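Local structure of trans-2-enoyl-CoA reductase [NADH] (Treponema denticola ATCC 35405, 4GGO) at residues Lys26-Gln31 / Ser66-Ala71; Phe378-Ser381 / Asp385-Gly388. The protein reduces the carbon-carbon double bond of trans-2-enoyl-CoA substrates such as crotonyl-CoA with NADH, a step in bacterial fatty acid synthesis. All blocks are in the same frame, centred on the assembly; numbering follows the deposited sequence.

Overall arrangement
Contact 1 joins two helices of the N-terminal NAD(P)H-binding region, whereas contact 2 sets the loop that follows helix 371-380 against its last turn, near the C-terminus; their centres are about 15 Å apart. K26 bridges them. Its NZ probably donates a hydrogen bond to the backbone O of E387 at 3.0 Å, and its CG packs on CG2 of V386 at 3.6 Å, so the lysine serves both regions with its charge and its methylenes. Both contacts lie near the NAD(+) site without forming it: the Q31 side chain is about 7 Å from G61, and the side chain of L379 is about 9 Å from that of V281.

Contact 1. Residues Lys26-Gln31 / Ser66-Ala71; sequences KGVEDQ and SRITAA
The helical segments 26-31 and 66-71 approach most closely where Q31 meets I68, with their CA atoms 7.3 Å apart. CG1 of I68 stands beside the backbone N and the chain runs on extended (chi2 179°), carrying CD1 to the first helix, 3.7 Å from Q31 CB. The same methyl lies 4.1 Å from V28 CG1, so it is received by two residues spaced three apart on one helix face; a long, branched isoleucine suits such a place. Its other branch, CG2, meets the backbone O of Q31 at 4.0 Å. Helix 61-74 belongs to the first beta-alpha-beta crossover of the Rossmann fold, between parallel strands 52-56 and 77-82; its first residues, G61 and Y62, end the NAD(+)-binding run G57 to Y62. Helix 21-38 packs on it, and F103 of helix 95-110 also touches I68. The aliphatic part of Q31 crosses I68 at about a right angle, and its amide OE1 rests 3.8 Å from I68 CD1, while NE2 reaches G27 O in a weak bond of 3.5 Å. K26 NZ forms a salt bridge with D30 OD1 at 2.8 Å, one helical turn along, using the oxygen's syn lone pair.

Contact 2. Residues Phe378-Ser381 / Asp385-Gly388; sequences FLAS and DVEG
The carboxylate of D385 has L379 on one side of its plane, over the CB end and not over the oxygens, and its own backbone carbonyl on the other side. CD1 of the leucine stands 4.4 Å from D385 CG, shifted past it toward CB. One of the two oxygens, OD2, accepts a hydrogen bond from ND1 of H376, which lies on helix 371-380, the same helix as L379. The aspartate therefore holds the helix in two ways, through an apolar CB and a polar carboxylate. This is a loop packed on the C-terminal turn of helix 371-380, in the C-terminal part of a Rossmann-type reductase: after the helix the chain turns within a few residues, passes the side of that last turn at D385 and V386, and then diverges from it. D385 has backbone angles of 63° and 22°, in the left-handed helical region, which aspartate enters more readily than most residues.

The apolar part of the contact is carried by L379. Both its CB and its CD1 lie 3.9 Å from D385 CB, so the aspartate methylene rests against the root and one tip of the leucine, and the two side chains cross obliquely. Leucine suits the place because it also touches P9, F181 and F384, and so joins the helix to several loops at once. Beside this pair the packing is lighter. A380, with its small methyl, lets V386 come up to the helix, while the backbone N of V386 is hydrogen-bonded to the hydroxyl of Y391. The valine sits at chi1 -16°, close to eclipsed, with CG1 turned toward the helix, where it meets both the CA and the CB of A380 at 4.4 Å.

Contact 1. Residues Lys26-Gln31 / Ser66-Ala71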
loop_
_atom_site.group_PDB
_atom_site.type_symbol
_atom_site.label_atom_id
_atom_site.label_comp_id
_atom_site.label_asym_id
_atom_site.label_seq_id
_atom_site.Cartn_x
_atom_site.Cartn_y
_atom_site.Cartn_z
ATOM N N LYS A 26 -13.876 -7.329 9.678
ATOM C CA LYS A 26 -14.824 -7.368 8.570
ATOM C C LYS A 26 -14.178 -6.867 7.282
ATOM O O LYS A 26 -14.449 -7.386 6.198
ATOM C CB LYS A 26 -16.061 -6.532 8.903
ATOM C CG LYS A 26 -17.132 -6.516 7.822
ATOM C CD LYS A 26 -17.686 -7.904 7.558
ATOM C CE LYS A 26 -19.003 -7.830 6.798
ATOM N NZ LYS A 26 -18.892 -7.013 5.556
ATOM N N GLY A 27 -13.320 -5.859 7.410
ATOM C CA GLY A 27 -12.604 -5.311 6.273
ATOM C C GLY A 27 -11.697 -6.339 5.625
ATOM O O GLY A 27 -11.603 -6.415 4.400
ATOM N N VAL A 28 -11.027 -7.135 6.452
ATOM C CA VAL A 28 -10.162 -8.199 5.957
ATOM C C VAL A 28 -10.991 -9.299 5.301
ATOM O O VAL A 28 -10.644 -9.795 4.229
ATOM C CB VAL A 28 -9.302 -8.801 7.088
ATOM C CG1 VAL A 28 -8.522 -10.008 6.587
ATOM C CG2 VAL A 28 -8.361 -7.749 7.655
ATOM N N GLU A 29 -12.094 -9.666 5.947
ATOM C CA GLU A 29 -12.973 -10.715 5.437
ATOM C C GLU A 29 -13.595 -10.352 4.092
ATOM O O GLU A 29 -13.731 -11.206 3.217
ATOM C CB GLU A 29 -14.070 -11.042 6.453
ATOM C CG GLU A 29 -13.584 -11.838 7.652
ATOM C CD GLU A 29 -14.677 -12.084 8.674
ATOM O OE1 GLU A 29 -15.624 -11.273 8.741
ATOM O OE2 GLU A 29 -14.590 -13.092 9.408
ATOM N N ASP A 30 -13.972 -9.085 3.931
ATOM C CA ASP A 30 -14.550 -8.619 2.674
ATOM C C ASP A 30 -13.547 -8.725 1.530
ATOM O O ASP A 30 -13.916 -9.042 0.400
ATOM C CB ASP A 30 -15.055 -7.179 2.797
ATOM C CG ASP A 30 -16.319 -7.072 3.628
ATOM O OD1 ASP A 30 -16.918 -8.122 3.942
ATOM O OD2 ASP A 30 -16.719 -5.935 3.958
ATOM N N GLN A 31 -12.279 -8.457 1.828
ATOM C CA GLN A 31 -11.230 -8.561 0.820
ATOM C C GLN A 31 -10.996 -10.018 0.442
ATOM O O GLN A 31 -10.753 -10.335 -0.723
ATOM C CB GLN A 31 -9.931 -7.925 1.315
ATOM C CG GLN A 31 -10.004 -6.415 1.487
ATOM C CD GLN A 31 -8.680 -5.815 1.921
ATOM O OE1 GLN A 31 -7.652 -6.012 1.271
ATOM N NE2 GLN A 31 -8.696 -5.085 3.031
ATOM N N SER A 66 -1.949 -7.743 -1.038
ATOM C CA SER A 66 -0.981 -8.627 -1.676
ATOM C C SER A 66 -0.900 -9.971 -0.960
ATOM O O SER A 66 -0.775 -11.018 -1.596
ATOM C CB SER A 66 0.400 -7.972 -1.717
ATOM O OG SER A 66 0.351 -6.727 -2.393
ATOM N N ARG A 67 -0.969 -9.936 0.367
ATOM C CA ARG A 67 -0.917 -11.158 1.156
ATOM C C ARG A 67 -2.214 -11.940 0.990
ATOM O O ARG A 67 -2.200 -13.159 0.819
ATOM C CB ARG A 67 -0.665 -10.843 2.632
ATOM C CG ARG A 67 -0.076 -12.010 3.410
ATOM C CD ARG A 67 0.057 -11.698 4.893
ATOM N NE ARG A 67 0.641 -12.819 5.623
ATOM C CZ ARG A 67 0.793 -12.861 6.943
ATOM N NH1 ARG A 67 0.399 -11.841 7.694
ATOM N NH2 ARG A 67 1.337 -13.927 7.513
ATOM N N ILE A 68 -3.336 -11.226 1.028
ATOM C CA ILE A 68 -4.651 -11.836 0.861
ATOM C C ILE A 68 -4.813 -12.480 -0.518
ATOM O O ILE A 68 -5.330 -13.593 -0.634
ATOM C CB ILE A 68 -5.778 -10.806 1.099
ATOM C CG1 ILE A 68 -5.825 -10.406 2.576
ATOM C CG2 ILE A 68 -7.126 -11.360 0.660
ATOM C CD1 ILE A 68 -6.885 -9.378 2.896
ATOM N N THR A 69 -4.365 -11.782 -1.558
ATOM C CA THR A 69 -4.449 -12.310 -2.917
ATOM C C THR A 69 -3.600 -13.572 -3.073
ATOM O O THR A 69 -4.036 -14.557 -3.670
ATOM C CB THR A 69 -4.013 -11.266 -3.968
ATOM O OG1 THR A 69 -4.841 -10.100 -3.861
ATOM C CG2 THR A 69 -4.139 -11.838 -5.376
ATOM N N ALA A 70 -2.389 -13.540 -2.528
ATOM C CA ALA A 70 -1.489 -14.686 -2.602
ATOM C C ALA A 70 -2.046 -15.878 -1.833
ATOM O O ALA A 70 -2.043 -17.003 -2.330
ATOM C CB ALA A 70 -0.108 -14.317 -2.081
ATOM N N ALA A 71 -2.532 -15.622 -0.625
ATOM C CA ALA A 71 -3.002 -16.689 0.252
ATOM C C ALA A 71 -4.368 -17.238 -0.150
ATOM O O ALA A 71 -4.529 -18.441 -0.330
ATOM C CB ALA A 71 -3.023 -16.217 1.703
#

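Contact 2. Residues Phe378-Ser381 / Asp385-Gly388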
loop_
_atom_site.group_PDB
_atom_site.type_symbol
_atom_site.label_atom_id
_atom_site.label_comp_id
_atom_site.label_asym_id
_atom_site.label_seq_id
_atom_site.Cartn_x
_atom_site.Cartn_y
_atom_site.Cartn_z
ATOM N N PHE A 378 -11.017 6.508 3.977
ATOM C CA PHE A 378 -10.267 7.029 5.115
ATOM C C PHE A 378 -10.665 6.322 6.406
ATOM O O PHE A 378 -9.813 5.984 7.228
ATOM C CB PHE A 378 -10.494 8.538 5.250
ATOM C CG PHE A 378 -9.788 9.156 6.424
ATOM C CD1 PHE A 378 -8.448 9.500 6.341
ATOM C CD2 PHE A 378 -10.465 9.398 7.609
ATOM C CE1 PHE A 378 -7.796 10.071 7.419
ATOM C CE2 PHE A 378 -9.818 9.968 8.691
ATOM C CZ PHE A 378 -8.482 10.306 8.594
ATOM N N LEU A 379 -11.964 6.098 6.575
ATOM C CA LEU A 379 -12.494 5.491 7.792
ATOM C C LEU A 379 -12.313 3.975 7.833
ATOM O O LEU A 379 -12.049 3.405 8.891
ATOM C CB LEU A 379 -13.970 5.849 7.968
ATOM C CG LEU A 379 -14.272 7.294 8.374
ATOM C CD1 LEU A 379 -15.771 7.548 8.386
ATOM C CD2 LEU A 379 -13.663 7.604 9.733
ATOM N N ALA A 380 -12.453 3.327 6.680
ATOM C CA ALA A 380 -12.363 1.870 6.605
ATOM C C ALA A 380 -10.950 1.363 6.874
ATOM O O ALA A 380 -10.760 0.204 7.248
ATOM C CB ALA A 380 -12.861 1.367 5.256
ATOM N N SER A 381 -9.963 2.233 6.686
ATOM C CA SER A 381 -8.574 1.876 6.950
ATOM C C SER A 381 -8.354 1.588 8.434
ATOM O O SER A 381 -7.411 0.889 8.806
ATOM C CB SER A 381 -7.635 2.989 6.483
ATOM O OG SER A 381 -7.709 3.159 5.078
ATOM N N ASP A 385 -16.965 2.718 9.490
ATOM C CA ASP A 385 -17.854 2.896 8.339
ATOM C C ASP A 385 -17.905 1.681 7.401
ATOM O O ASP A 385 -18.269 1.804 6.233
ATOM C CB ASP A 385 -17.482 4.165 7.557
ATOM C CG ASP A 385 -18.571 4.604 6.590
ATOM O OD1 ASP A 385 -19.747 4.679 7.005
ATOM O OD2 ASP A 385 -18.250 4.859 5.410
ATOM N N VAL A 386 -17.547 0.505 7.908
ATOM C CA VAL A 386 -17.618 -0.695 7.076
ATOM C C VAL A 386 -18.979 -1.382 7.218
ATOM O O VAL A 386 -19.597 -1.355 8.284
ATOM C CB VAL A 386 -16.442 -1.673 7.336
ATOM C CG1 VAL A 386 -15.320 -0.969 8.078
ATOM C CG2 VAL A 386 -16.902 -2.903 8.095
ATOM N N GLU A 387 -19.443 -1.978 6.125
ATOM C CA GLU A 387 -20.785 -2.542 6.059
ATOM C C GLU A 387 -20.924 -3.788 6.929
ATOM O O GLU A 387 -20.025 -4.626 6.973
ATOM C CB GLU A 387 -21.138 -2.874 4.607
ATOM C CG GLU A 387 -22.604 -2.701 4.258
ATOM C CD GLU A 387 -22.867 -2.869 2.772
ATOM O OE1 GLU A 387 -23.793 -2.211 2.252
ATOM O OE2 GLU A 387 -22.147 -3.659 2.126
ATOM N N GLY A 388 -22.053 -3.899 7.623
ATOM C CA GLY A 388 -22.343 -5.070 8.430
ATOM C C GLY A 388 -21.888 -4.968 9.875
ATOM O O GLY A 388 -21.930 -5.950 10.616
#